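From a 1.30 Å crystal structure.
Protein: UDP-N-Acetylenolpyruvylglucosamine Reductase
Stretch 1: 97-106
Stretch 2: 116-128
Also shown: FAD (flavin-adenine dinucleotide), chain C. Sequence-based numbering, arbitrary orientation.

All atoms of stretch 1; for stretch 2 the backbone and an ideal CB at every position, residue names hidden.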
# COMPACT_ATOMS: atom_id res chain seq x y z
N SER A 97 -17.92 5.47 11.64
CA SER A 97 -18.05 5.05 10.26
C SER A 97 -17.21 5.92 9.33
O SER A 97 -17.02 7.12 9.57
CB SER A 97 -19.53 5.12 9.87
OG SER A 97 -19.74 4.74 8.53
N GLY A 98 -16.69 5.31 8.27
CA GLY A 98 -15.92 6.05 7.28
C GLY A 98 -14.75 5.28 6.71
O GLY A 98 -14.17 5.67 5.71
N LEU A 99 -14.40 4.17 7.36
CA LEU A 99 -13.29 3.34 6.89
C LEU A 99 -13.71 1.98 6.34
O LEU A 99 -12.85 1.22 5.90
CB LEU A 99 -12.24 3.15 7.99
CG LEU A 99 -11.67 4.38 8.69
CD1 LEU A 99 -10.65 3.94 9.73
CD2 LEU A 99 -11.03 5.36 7.71
N GLU A 100 -15.01 1.68 6.36
CA GLU A 100 -15.47 0.33 6.03
C GLU A 100 -15.03 -0.12 4.64
O GLU A 100 -14.71 -1.29 4.43
CB GLU A 100 -16.99 0.21 6.15
CG GLU A 100 -17.57 0.55 7.50
CD GLU A 100 -18.09 1.97 7.58
OE1 GLU A 100 -17.43 2.87 7.03
OE2 GLU A 100 -19.16 2.18 8.19
N GLY A 101 -15.03 0.81 3.69
CA GLY A 101 -14.66 0.52 2.32
C GLY A 101 -13.18 0.25 2.10
O GLY A 101 -12.77 -0.10 1.00
N LEU A 102 -12.39 0.40 3.17
CA LEU A 102 -10.95 0.18 3.10
C LEU A 102 -10.56 -1.17 3.72
O LEU A 102 -9.38 -1.49 3.79
CB LEU A 102 -10.20 1.34 3.78
CG LEU A 102 -10.63 2.73 3.31
CD1 LEU A 102 -9.93 3.81 4.11
CD2 LEU A 102 -10.40 2.93 1.81
N LEU A 103 -11.55 -1.94 4.16
CA LEU A 103 -11.28 -3.29 4.65
C LEU A 103 -10.59 -4.12 3.58
O LEU A 103 -10.97 -4.10 2.40
CB LEU A 103 -12.58 -3.97 5.09
CG LEU A 103 -12.50 -5.39 5.66
CD1 LEU A 103 -11.74 -5.42 6.99
CD2 LEU A 103 -13.89 -5.96 5.85
N GLY A 104 -9.57 -4.87 4.00
CA GLY A 104 -8.87 -5.77 3.09
C GLY A 104 -7.69 -5.14 2.37
O GLY A 104 -7.03 -5.81 1.57
N ILE A 105 -7.39 -3.88 2.68
CA ILE A 105 -6.23 -3.20 2.11
C ILE A 105 -5.09 -3.19 3.13
O ILE A 105 -5.17 -2.49 4.14
CB ILE A 105 -6.56 -1.75 1.70
CG1 ILE A 105 -7.77 -1.73 0.76
CG2 ILE A 105 -5.33 -1.11 1.05
CD1 ILE A 105 -8.26 -0.35 0.39
N PRO A 106 -4.04 -3.99 2.90
CA PRO A 106 -3.00 -4.17 3.91
C PRO A 106 -1.92 -3.07 3.87
O PRO A 106 -0.73 -3.34 3.69
CB PRO A 106 -2.42 -5.55 3.55
CG PRO A 106 -2.51 -5.58 2.09
CD PRO A 106 -3.77 -4.82 1.71
N UNK A 116 -3.76 6.52 -2.79
CA UNK A 116 -5.21 6.71 -2.62
C UNK A 116 -5.96 5.39 -2.64
O UNK A 116 -6.85 5.17 -3.46
CB UNK A 116 -5.76 7.63 -3.72
N UNK A 117 -5.61 4.51 -1.71
CA UNK A 117 -6.10 3.14 -1.76
C UNK A 117 -7.61 3.11 -1.62
O UNK A 117 -8.19 3.87 -0.85
CB UNK A 117 -5.45 2.29 -0.67
N UNK A 118 -8.25 2.21 -2.36
CA UNK A 118 -9.70 2.12 -2.31
C UNK A 118 -10.31 0.92 -2.97
O UNK A 118 -9.62 0.07 -3.54
CB UNK A 118 -10.30 3.37 -2.95
N UNK A 119 -11.63 0.85 -2.85
CA UNK A 119 -12.45 -0.22 -3.42
C UNK A 119 -13.66 0.45 -4.07
O UNK A 119 -13.75 1.68 -4.09
CB UNK A 119 -12.87 -1.24 -2.36
N UNK A 120 -14.60 -0.35 -4.57
CA UNK A 120 -15.83 0.20 -5.14
C UNK A 120 -16.67 0.93 -4.09
O UNK A 120 -17.61 1.66 -4.43
CB UNK A 120 -16.66 -0.92 -5.78
N UNK A 121 -16.33 0.71 -2.82
CA UNK A 121 -17.08 1.26 -1.70
C UNK A 121 -16.62 2.64 -1.25
O UNK A 121 -17.43 3.46 -0.78
CB UNK A 121 -17.00 0.30 -0.52
N UNK A 122 -15.33 2.91 -1.41
CA UNK A 122 -14.72 4.15 -0.94
C UNK A 122 -13.22 4.13 -1.13
O UNK A 122 -12.63 3.08 -1.41
CB UNK A 122 -15.06 4.39 0.53
N UNK A 123 -12.61 5.31 -1.00
CA UNK A 123 -11.16 5.45 -1.12
C UNK A 123 -10.60 6.28 0.02
O UNK A 123 -11.33 7.02 0.68
CB UNK A 123 -10.79 6.08 -2.46
N UNK A 124 -9.30 6.15 0.23
CA UNK A 124 -8.62 6.80 1.35
C UNK A 124 -8.93 8.30 1.41
O UNK A 124 -9.18 8.82 2.49
CB UNK A 124 -7.11 6.58 1.24
N UNK A 125 -8.94 8.97 0.26
CA UNK A 125 -9.21 10.40 0.20
C UNK A 125 -10.53 10.79 0.85
O UNK A 125 -10.62 11.84 1.48
CB UNK A 125 -9.20 10.86 -1.26
N UNK A 126 -11.55 9.93 0.71
CA UNK A 126 -12.88 10.15 1.28
C UNK A 126 -12.83 10.26 2.80
O UNK A 126 -13.69 10.89 3.41
CB UNK A 126 -13.82 9.02 0.87
N UNK A 127 -11.84 9.60 3.41
CA UNK A 127 -11.76 9.46 4.86
C UNK A 127 -10.78 10.43 5.52
O UNK A 127 -10.46 10.28 6.70
CB UNK A 127 -11.36 8.02 5.21
N UNK A 128 -10.30 11.41 4.76
CA UNK A 128 -9.31 12.35 5.27
C UNK A 128 -9.89 13.72 5.55
O UNK A 128 -10.67 14.24 4.75
CB UNK A 128 -8.15 12.48 4.28
PA FAD C . 4.10 0.46 0.09
O1A FAD C . 3.81 -0.66 -0.81
O2A FAD C . 5.09 0.31 1.18
O5B FAD C . 4.51 1.75 -0.73
C5B FAD C . 3.71 2.15 -1.85
C4B FAD C . 4.06 3.57 -2.26
O4B FAD C . 3.70 4.46 -1.18
C3B FAD C . 5.56 3.79 -2.52
O3B FAD C . 5.68 4.81 -3.52
C2B FAD C . 6.05 4.32 -1.18
O2B FAD C . 7.23 5.11 -1.31
C1B FAD C . 4.88 5.20 -0.77
N9A FAD C . 4.76 5.47 0.67
C8A FAD C . 4.61 4.56 1.65
N7A FAD C . 4.51 5.20 2.82
C5A FAD C . 4.58 6.51 2.59
C6A FAD C . 4.55 7.67 3.38
N6A FAD C . 4.41 7.63 4.71
N1A FAD C . 4.66 8.87 2.77
C2A FAD C . 4.81 8.96 1.44
N3A FAD C . 4.85 7.90 0.64
C4A FAD C . 4.74 6.68 1.21
N1 FAD C . -4.90 -1.26 -3.13
C2 FAD C . -6.10 -0.61 -3.31
O2 FAD C . -6.11 0.56 -3.68
N3 FAD C . -7.30 -1.28 -3.10
C4 FAD C . -7.33 -2.61 -2.68
O4 FAD C . -8.41 -3.17 -2.49
C4X FAD C . -6.11 -3.26 -2.49
N5 FAD C . -6.09 -4.59 -2.08
C5X FAD C . -4.86 -5.21 -1.83
C6 FAD C . -4.85 -6.52 -1.35
C7 FAD C . -3.64 -7.17 -1.08
C7M FAD C . -3.66 -8.60 -0.55
C8 FAD C . -2.44 -6.49 -1.30
C8M FAD C . -1.10 -7.19 -1.01
C9 FAD C . -2.45 -5.18 -1.78
C9A FAD C . -3.65 -4.53 -2.05
N10 FAD C . -3.68 -3.21 -2.54
C10 FAD C . -4.91 -2.58 -2.72
C1' FAD C . -2.43 -2.47 -2.89
C2' FAD C . -1.80 -1.78 -1.68
O2' FAD C . -2.28 -2.35 -0.45
C3' FAD C . -2.09 -0.28 -1.65
O3' FAD C . -1.53 0.35 -2.82
C4' FAD C . -1.55 0.38 -0.38
O4' FAD C . -2.04 1.73 -0.30
C5' FAD C . -0.03 0.40 -0.29
O5' FAD C . 0.31 0.85 1.02
P FAD C . 1.66 0.34 1.71
O1P FAD C . 1.74 1.01 3.02
O2P FAD C . 1.79 -1.13 1.63
O3P FAD C . 2.72 1.04 0.72

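Position 116 lies beyond the reach of stretch 1, so the contact says little about it; its backbone angles of 31/59 are left-handed, a region where asparagine and glycine are most at ease. The deposited residue is N116, which works within its own stretch: its OD1 accepts from the backbone N of 125 at 2.9 Å.

At 117 the CA-to-CB bond points toward stretch 1, and the ideal CB already sits 3.8 Å from I105 CG2. The beta carbon itself makes the contact, so a small apolar residue suffices. It is A117, and its CB packs on I105 CG2.

Position 118 is fully extended at -169/177, and its CB would point away from I105 and L102. Nothing in stretch 1 asks for a side chain; phi near 180° favours glycine, and other residues fit less easily. It is G118, whose backbone the flavin reads directly: G118 N donates to FAD O2 at 3.0 Å, and FAD N3 donates to G118 O at 2.7 Å.

The CB of 119 points toward stretch 1 and lies 3.6 Å from G101 O, a carbonyl in want of a donor one bond further out. Serine or threonine would fit, and a second branch could reach toward I105 CD1. The residue is T119, with chi1 in p: OG1 donates to G101 O at 2.7 Å while accepting from the backbone N of 121, and its CG2 comes 4.2 Å from I105 CD1. The OG1 to G101 O bond is the one hydrogen bond between the stretches.

At 120 the CB points away and meets no part of stretch 1, leaving the choice wide; R120 extends outward.

Position 121 directs its CB at G101, with the ideal CB 3.7 Å from G101 CA. The beta carbon makes the contact, and many residues would serve if the rest turned aside. F121 does so: its CB lies 3.7 Å from G101 CA and its ring leads away. The closeness is reciprocal, since a CB on G101 would come within 3.1 Å of both F121 CB and the backbone N of 122.

Position 122 has room for a CB, which would point toward stretch 1, so space does not dictate its identity; the extended angles of 175/166 favour glycine. It is G122, whose O accepts from T119 N at 2.8 Å.

The CB of 123 points away, so stretch 1 leaves the choice wide; E123 OE1 accepts from N116 ND2 at 3.1 Å.

At 124 the CB points sideways, 4.9 Å from L102 CD1, inviting a longer apolar chain. M124 supplies it, with SD 3.9 Å from L102 CD1.

Stretch 1 sets no limit at 125, which holds A125. Position 126 faces stretch 1 but finds nothing within 5.5 Å; a short acceptor could meet E123 N, and D126 OD2 does so at 2.9 Å.

At 127 the CB meets L99 CD2 and G98 O, each 3.7 Å away, so something small and apolar fits: A127, with its CB 3.6 Å from L99 CD2. Position 128 is out of reach and equally free; it is L128.

Stretch 2 (116-128) NAGTRFGEMADAL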
# COMPACT_ATOMS: atom_id res chain seq x y z
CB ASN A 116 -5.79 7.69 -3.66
CG ASN A 116 -7.15 8.21 -3.26
OD1 ASN A 116 -7.56 8.07 -2.10
ND2 ASN A 116 -7.87 8.80 -4.21
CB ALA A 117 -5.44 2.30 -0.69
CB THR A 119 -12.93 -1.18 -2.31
OG1 THR A 119 -13.81 -0.47 -1.43
CG2 THR A 119 -11.76 -1.76 -1.52
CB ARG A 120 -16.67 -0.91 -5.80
CG ARG A 120 -17.31 -1.92 -4.84
CD ARG A 120 -18.42 -2.74 -5.52
NE ARG A 120 -17.86 -3.70 -6.46
CZ ARG A 120 -17.83 -5.02 -6.28
NH1 ARG A 120 -18.37 -5.57 -5.20
NH2 ARG A 120 -17.28 -5.79 -7.21
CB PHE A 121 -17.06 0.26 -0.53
CG PHE A 121 -17.52 -1.12 -0.91
CD1 PHE A 121 -16.59 -2.13 -1.15
CD2 PHE A 121 -18.87 -1.41 -1.05
CE1 PHE A 121 -17.00 -3.42 -1.51
CE2 PHE A 121 -19.29 -2.69 -1.41
CZ PHE A 121 -18.36 -3.70 -1.63
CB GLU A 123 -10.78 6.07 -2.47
CG GLU A 123 -11.33 7.46 -2.69
CD GLU A 123 -11.06 7.97 -4.09
OE1 GLU A 123 -10.92 9.21 -4.22
OE2 GLU A 123 -10.99 7.16 -5.04
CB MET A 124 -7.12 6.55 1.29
CG MET A 124 -6.36 7.02 2.53
SD MET A 124 -6.76 6.02 3.97
CE MET A 124 -5.63 6.72 5.17
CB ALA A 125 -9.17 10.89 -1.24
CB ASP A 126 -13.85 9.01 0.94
CG ASP A 126 -14.07 8.83 -0.56
OD1 ASP A 126 -14.04 9.82 -1.32
OD2 ASP A 126 -14.31 7.66 -0.96
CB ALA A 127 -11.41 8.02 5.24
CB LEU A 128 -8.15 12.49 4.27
CG LEU A 128 -7.28 11.25 4.03
CD1 LEU A 128 -6.31 11.50 2.89
CD2 LEU A 128 -6.54 10.82 5.30
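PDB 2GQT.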